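Beta-galacturonidase (Eisenbergiella tayi, PDB 6NCW) hydrolyses beta-galacturonides as a family 2 glycoside hydrolase, and may also have beta-glucuronidase activity. Local coordinates at residues 419-433 and 454-468. Residues are numbered along the deposited sequence; the frame is centred on the assembly and turned at random.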
loop_
_atom_site.group_PDB
_atom_site.type_symbol
_atom_site.label_atom_id
_atom_site.label_comp_id
_atom_site.label_asym_id
_atom_site.label_seq_id
_atom_site.Cartn_x
_atom_site.Cartn_y
_atom_site.Cartn_z
ATOM N N LEU A 419 -25.879 16.388 -33.196
ATOM C CA LEU A 419 -25.730 17.600 -32.408
ATOM C C LEU A 419 -26.769 18.659 -32.749
ATOM O O LEU A 419 -26.869 19.658 -32.028
ATOM C CB LEU A 419 -24.319 18.159 -32.578
ATOM C CG LEU A 419 -23.176 17.256 -32.120
ATOM C CD1 LEU A 419 -21.847 17.959 -32.347
ATOM C CD2 LEU A 419 -23.337 16.822 -30.638
ATOM N N GLY A 420 -27.550 18.472 -33.814
ATOM C CA GLY A 420 -28.642 19.394 -34.059
ATOM C C GLY A 420 -29.784 19.266 -33.071
ATOM O O GLY A 420 -30.558 20.215 -32.905
ATOM N N TYR A 421 -29.889 18.124 -32.386
ATOM C CA TYR A 421 -31.058 17.854 -31.552
ATOM C C TYR A 421 -31.018 18.486 -30.159
ATOM O O TYR A 421 -32.040 19.023 -29.724
ATOM C CB TYR A 421 -31.272 16.348 -31.405
ATOM C CG TYR A 421 -31.636 15.611 -32.675
ATOM C CD1 TYR A 421 -30.786 14.650 -33.204
ATOM C CD2 TYR A 421 -32.858 15.834 -33.314
ATOM C CE1 TYR A 421 -31.114 13.946 -34.343
ATOM C CE2 TYR A 421 -33.201 15.125 -34.471
ATOM C CZ TYR A 421 -32.318 14.192 -34.980
ATOM O OH TYR A 421 -32.632 13.487 -36.117
ATOM N N PRO A 422 -29.919 18.427 -29.408
ATOM C CA PRO A 422 -29.957 18.933 -28.028
ATOM C C PRO A 422 -29.819 20.449 -27.932
ATOM O O PRO A 422 -29.323 21.127 -28.836
ATOM C CB PRO A 422 -28.750 18.251 -27.374
ATOM C CG PRO A 422 -27.789 18.062 -28.499
ATOM C CD PRO A 422 -28.659 17.702 -29.675
ATOM N N GLU A 423 -30.205 20.965 -26.763
ATOM C CA GLU A 423 -29.961 22.369 -26.451
ATOM C C GLU A 423 -28.506 22.646 -26.099
ATOM O O GLU A 423 -28.040 23.778 -26.269
ATOM C CB GLU A 423 -30.839 22.831 -25.288
ATOM C CG GLU A 423 -32.299 23.045 -25.648
ATOM C CD GLU A 423 -33.031 21.750 -25.899
ATOM O OE1 GLU A 423 -32.754 20.728 -25.215
ATOM O OE2 GLU A 423 -33.887 21.754 -26.794
ATOM N N VAL A 424 -27.797 21.663 -25.556
ATOM C CA VAL A 424 -26.396 21.811 -25.178
ATOM C C VAL A 424 -25.605 20.717 -25.871
ATOM O O VAL A 424 -26.073 19.574 -25.960
ATOM C CB VAL A 424 -26.214 21.735 -23.648
ATOM C CG1 VAL A 424 -24.735 21.925 -23.254
ATOM C CG2 VAL A 424 -27.085 22.772 -22.973
ATOM N N VAL A 425 -24.420 21.077 -26.393
ATOM C CA VAL A 425 -23.477 20.110 -26.960
ATOM C C VAL A 425 -22.477 19.711 -25.884
ATOM O O VAL A 425 -21.866 20.577 -25.249
ATOM C CB VAL A 425 -22.740 20.698 -28.173
ATOM C CG1 VAL A 425 -21.797 19.653 -28.754
ATOM C CG2 VAL A 425 -23.726 21.229 -29.220
ATOM N N SER A 426 -22.285 18.408 -25.688
ATOM C CA SER A 426 -21.406 17.915 -24.632
ATOM C C SER A 426 -20.468 16.849 -25.167
ATOM O O SER A 426 -20.877 15.985 -25.950
ATOM C CB SER A 426 -22.222 17.348 -23.467
ATOM O OG SER A 426 -23.113 18.329 -22.997
ATOM N N TYR A 427 -19.209 16.903 -24.731
ATOM C CA TYR A 427 -18.189 15.985 -25.214
ATOM C C TYR A 427 -17.349 15.428 -24.071
ATOM O O TYR A 427 -16.999 16.143 -23.135
ATOM C CB TYR A 427 -17.305 16.677 -26.237
ATOM C CG TYR A 427 -17.746 16.354 -27.647
ATOM C CD1 TYR A 427 -18.638 17.175 -28.339
ATOM C CD2 TYR A 427 -17.299 15.205 -28.269
ATOM C CE1 TYR A 427 -19.050 16.853 -29.647
ATOM C CE2 TYR A 427 -17.696 14.878 -29.556
ATOM C CZ TYR A 427 -18.562 15.693 -30.242
ATOM O OH TYR A 427 -18.924 15.315 -31.521
ATOM N N ASN A 428 -17.086 14.128 -24.135
ATOM C CA ASN A 428 -16.112 13.457 -23.280
ATOM C C ASN A 428 -14.772 13.424 -24.008
ATOM O O ASN A 428 -14.681 12.887 -25.119
ATOM C CB ASN A 428 -16.571 12.034 -22.964
ATOM C CG ASN A 428 -17.945 11.998 -22.331
ATOM O OD1 ASN A 428 -18.414 13.003 -21.792
ATOM N ND2 ASN A 428 -18.597 10.837 -22.375
ATOM N N ILE A 429 -13.741 14.001 -23.405
ATOM C CA ILE A 429 -12.416 14.033 -24.032
ATOM C C ILE A 429 -11.370 13.667 -22.994
ATOM O O ILE A 429 -11.481 14.051 -21.822
ATOM C CB ILE A 429 -12.076 15.408 -24.664
ATOM C CG1 ILE A 429 -11.958 16.493 -23.598
ATOM C CG2 ILE A 429 -13.086 15.784 -25.754
ATOM C CD1 ILE A 429 -11.459 17.847 -24.140
ATOM N N TYR A 430 -10.334 12.943 -23.427
ATOM C CA TYR A 430 -9.233 12.575 -22.531
ATOM C C TYR A 430 -7.835 12.887 -23.087
ATOM O O TYR A 430 -6.947 12.033 -23.072
ATOM C CB TYR A 430 -9.348 11.097 -22.197
ATOM C CG TYR A 430 -10.563 10.755 -21.359
ATOM C CD1 TYR A 430 -11.774 10.446 -21.952
ATOM C CD2 TYR A 430 -10.483 10.735 -19.966
ATOM C CE1 TYR A 430 -12.876 10.105 -21.176
ATOM C CE2 TYR A 430 -11.568 10.397 -19.192
ATOM C CZ TYR A 430 -12.762 10.086 -19.800
ATOM O OH TYR A 430 -13.851 9.748 -19.019
ATOM N N PRO A 431 -7.588 14.117 -23.546
ATOM C CA PRO A 431 -6.210 14.472 -23.923
ATOM C C PRO A 431 -5.324 14.456 -22.690
ATOM O O PRO A 431 -5.751 14.839 -21.592
ATOM C CB PRO A 431 -6.342 15.890 -24.495
ATOM C CG PRO A 431 -7.578 16.445 -23.740
ATOM C CD PRO A 431 -8.508 15.262 -23.705
ATOM N N LYS A 432 -4.094 13.979 -22.884
ATOM C CA LYS A 432 -3.056 13.756 -21.882
ATOM C C LYS A 432 -3.324 12.489 -21.070
ATOM O O LYS A 432 -2.527 12.154 -20.166
ATOM C CB LYS A 432 -2.845 14.964 -20.954
ATOM C CG LYS A 432 -2.159 16.116 -21.695
ATOM C CD LYS A 432 -1.009 15.555 -22.543
ATOM C CE LYS A 432 -0.098 16.647 -23.107
ATOM N NZ LYS A 432 0.651 17.343 -22.017
ATOM N N TRP A 433 -4.379 11.734 -21.379
ATOM C CA TRP A 433 -4.493 10.382 -20.844
ATOM C C TRP A 433 -4.541 9.364 -21.977
ATOM O O TRP A 433 -3.571 8.636 -22.164
ATOM C CB TRP A 433 -5.682 10.251 -19.889
ATOM C CG TRP A 433 -5.693 8.892 -19.242
ATOM C CD1 TRP A 433 -6.566 7.876 -19.488
ATOM C CD2 TRP A 433 -4.739 8.379 -18.295
ATOM N NE1 TRP A 433 -6.240 6.765 -18.735
ATOM C CE2 TRP A 433 -5.122 7.048 -17.994
ATOM C CE3 TRP A 433 -3.620 8.919 -17.658
ATOM C CZ2 TRP A 433 -4.415 6.250 -17.093
ATOM C CZ3 TRP A 433 -2.904 8.109 -16.753
ATOM C CH2 TRP A 433 -3.315 6.805 -16.483
ATOM N N SER A 454 -20.845 21.553 -37.766
ATOM C CA SER A 454 -21.926 20.752 -37.210
ATOM C C SER A 454 -23.141 21.618 -36.911
ATOM O O SER A 454 -23.044 22.839 -36.740
ATOM C CB SER A 454 -21.495 20.048 -35.920
ATOM O OG SER A 454 -21.643 20.937 -34.826
ATOM N N GLU A 455 -24.294 20.956 -36.811
ATOM C CA GLU A 455 -25.506 21.642 -36.375
ATOM C C GLU A 455 -25.500 21.952 -34.881
ATOM O O GLU A 455 -26.504 22.443 -34.361
ATOM C CB GLU A 455 -26.735 20.813 -36.737
ATOM C CG GLU A 455 -27.015 20.727 -38.235
ATOM C CD GLU A 455 -27.924 19.559 -38.576
ATOM O OE1 GLU A 455 -27.389 18.469 -38.908
ATOM O OE2 GLU A 455 -29.168 19.728 -38.482
ATOM N N GLY A 456 -24.419 21.665 -34.166
ATOM C CA GLY A 456 -24.365 22.118 -32.796
ATOM C C GLY A 456 -23.834 23.521 -32.649
ATOM O O GLY A 456 -23.644 23.974 -31.515
ATOM N N THR A 457 -23.596 24.219 -33.763
ATOM C CA THR A 457 -22.919 25.509 -33.726
ATOM C C THR A 457 -23.745 26.549 -32.976
ATOM O O THR A 457 -24.976 26.569 -33.055
ATOM C CB THR A 457 -22.628 25.997 -35.153
ATOM O OG1 THR A 457 -22.009 27.285 -35.093
ATOM C CG2 THR A 457 -23.927 26.098 -35.986
ATOM N N GLY A 458 -23.058 27.415 -32.234
ATOM C CA GLY A 458 -23.727 28.484 -31.519
ATOM C C GLY A 458 -24.483 28.076 -30.271
ATOM O O GLY A 458 -25.093 28.940 -29.634
ATOM N N LYS A 459 -24.459 26.796 -29.886
ATOM C CA LYS A 459 -25.118 26.329 -28.673
ATOM C C LYS A 459 -24.149 26.318 -27.495
ATOM O O LYS A 459 -22.929 26.404 -27.675
ATOM C CB LYS A 459 -25.678 24.925 -28.895
ATOM C CG LYS A 459 -26.861 24.837 -29.846
ATOM C CD LYS A 459 -27.047 23.381 -30.254
ATOM C CE LYS A 459 -28.256 23.201 -31.110
ATOM N NZ LYS A 459 -28.566 21.780 -31.379
ATOM N N PRO A 460 -24.655 26.249 -26.260
ATOM C CA PRO A 460 -23.750 26.065 -25.118
ATOM C C PRO A 460 -22.990 24.751 -25.241
ATOM O O PRO A 460 -23.480 23.783 -25.819
ATOM C CB PRO A 460 -24.697 26.053 -23.913
ATOM C CG PRO A 460 -25.928 26.754 -24.390
ATOM C CD PRO A 460 -26.054 26.401 -25.831
ATOM N N PHE A 461 -21.787 24.721 -24.674
ATOM C CA PHE A 461 -20.858 23.606 -24.829
ATOM C C PHE A 461 -20.300 23.243 -23.463
ATOM O O PHE A 461 -19.814 24.120 -22.738
ATOM C CB PHE A 461 -19.736 23.988 -25.821
ATOM C CG PHE A 461 -18.604 22.967 -25.941
ATOM C CD1 PHE A 461 -18.792 21.759 -26.603
ATOM C CD2 PHE A 461 -17.342 23.254 -25.446
ATOM C CE1 PHE A 461 -17.750 20.840 -26.733
ATOM C CE2 PHE A 461 -16.296 22.344 -25.579
ATOM C CZ PHE A 461 -16.506 21.140 -26.218
ATOM N N LEU A 462 -20.369 21.957 -23.114
ATOM C CA LEU A 462 -19.818 21.423 -21.870
ATOM C C LEU A 462 -18.834 20.303 -22.185
ATOM O O LEU A 462 -19.046 19.543 -23.134
ATOM C CB LEU A 462 -20.930 20.876 -20.953
ATOM C CG LEU A 462 -21.836 21.857 -20.217
ATOM C CD1 LEU A 462 -23.002 21.128 -19.581
ATOM C CD2 LEU A 462 -21.025 22.634 -19.171
ATOM N N ILE A 463 -17.754 20.219 -21.407
ATOM C CA ILE A 463 -16.923 19.016 -21.327
ATOM C C ILE A 463 -17.521 18.128 -20.235
ATOM O O ILE A 463 -17.412 18.432 -19.042
ATOM C CB ILE A 463 -15.457 19.344 -21.015
ATOM C CG1 ILE A 463 -14.825 20.186 -22.134
ATOM C CG2 ILE A 463 -14.660 18.040 -20.781
ATOM C CD1 ILE A 463 -14.953 19.551 -23.505
ATOM N N THR A 464 -18.170 17.040 -20.633
ATOM C CA THR A 464 -18.875 16.210 -19.668
ATOM C C THR A 464 -17.992 15.126 -19.063
ATOM O O THR A 464 -18.415 14.493 -18.087
ATOM C CB THR A 464 -20.125 15.578 -20.306
ATOM O OG1 THR A 464 -19.867 15.241 -21.678
ATOM C CG2 THR A 464 -21.281 16.560 -20.218
ATOM N N GLU A 465 -16.783 14.925 -19.601
ATOM C CA GLU A 465 -15.752 14.066 -19.012
ATOM C C GLU A 465 -14.387 14.585 -19.427
ATOM O O GLU A 465 -14.172 14.832 -20.611
ATOM C CB GLU A 465 -15.880 12.600 -19.469
ATOM C CG GLU A 465 -17.016 11.844 -18.805
ATOM C CD GLU A 465 -17.248 10.452 -19.384
ATOM O OE1 GLU A 465 -18.421 10.015 -19.331
ATOM O OE2 GLU A 465 -16.283 9.805 -19.878
ATOM N N ILE A 466 -13.500 14.775 -18.450
ATOM C CA ILE A 466 -12.059 14.877 -18.658
ATOM C C ILE A 466 -11.377 14.401 -17.375
ATOM O O ILE A 466 -11.888 14.610 -16.271
ATOM C CB ILE A 466 -11.653 16.329 -19.035
ATOM C CG1 ILE A 466 -10.222 16.397 -19.576
ATOM C CG2 ILE A 466 -11.811 17.268 -17.840
ATOM C CD1 ILE A 466 -9.970 17.665 -20.425
ATOM N N GLY A 467 -10.219 13.756 -17.508
ATOM C CA GLY A 467 -9.514 13.292 -16.324
ATOM C C GLY A 467 -8.398 12.315 -16.662
ATOM O O GLY A 467 -7.945 12.225 -17.810
ATOM N N ALA A 468 -7.964 11.581 -15.635
ATOM C CA ALA A 468 -6.775 10.748 -15.777
ATOM C C ALA A 468 -6.762 9.675 -14.693
ATOM O O ALA A 468 -7.248 9.891 -13.578
ATOM C CB ALA A 468 -5.503 11.599 -15.687
#
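K459 reaches into the loop 419-422 and grips three of its carbonyls. Its CB lies by E423 O. CG stays near the same oxygen. CD passes V425 CG2 at 4.1 Å and comes near P422 O, and CE stays close to that oxygen. At the tip, NZ gives a hydrogen bond of 2.7 Å to P422 O, in the carbonyl plane. A second, of 2.8 Å, meets L419 O on a lone pair, and a weak third goes to G420 O. The chain is extended beyond CG (chi3 176°), which carries NZ the full length of the side chain to these oxygens. The ammonium so ties together three carbonyls of the loop that leads into strand 425-428.

From there the two strands run parallel. V425 N bonds to P460 O, L462 N to V425 O, and Y427 N to L462 O. A beta bulge follows: Y427 pairs with I463, but N428 pairs with E465. The extra residue, T464, bonds to Y427 O through its N. T464 OG1 also donates to N428 OD1 at 2.7 Å.

Past the bulge, the N428 amide stacks on the E465 carboxylate, planes 15° apart. Y430 OH donates to E465 OE2 at 2.6 Å, on the anti side of the carboxylate, with that oxygen at the ring edge and the ring turned 66° from the carboxylate. E465 binds galacturonate; here OE1 hydrogen-bonds to a glycerol, probably from the crystallisation liquor, and forms a salt bridge with R309.

This is a right-handed beta-alpha-beta crossover of the TIM barrel, made through helix 439-453. Y427 and F461 pack against that helix on the outside of the barrel. Strand 406-410 flanks strand 425-428, and strand 504-509 flanks strand 461-466.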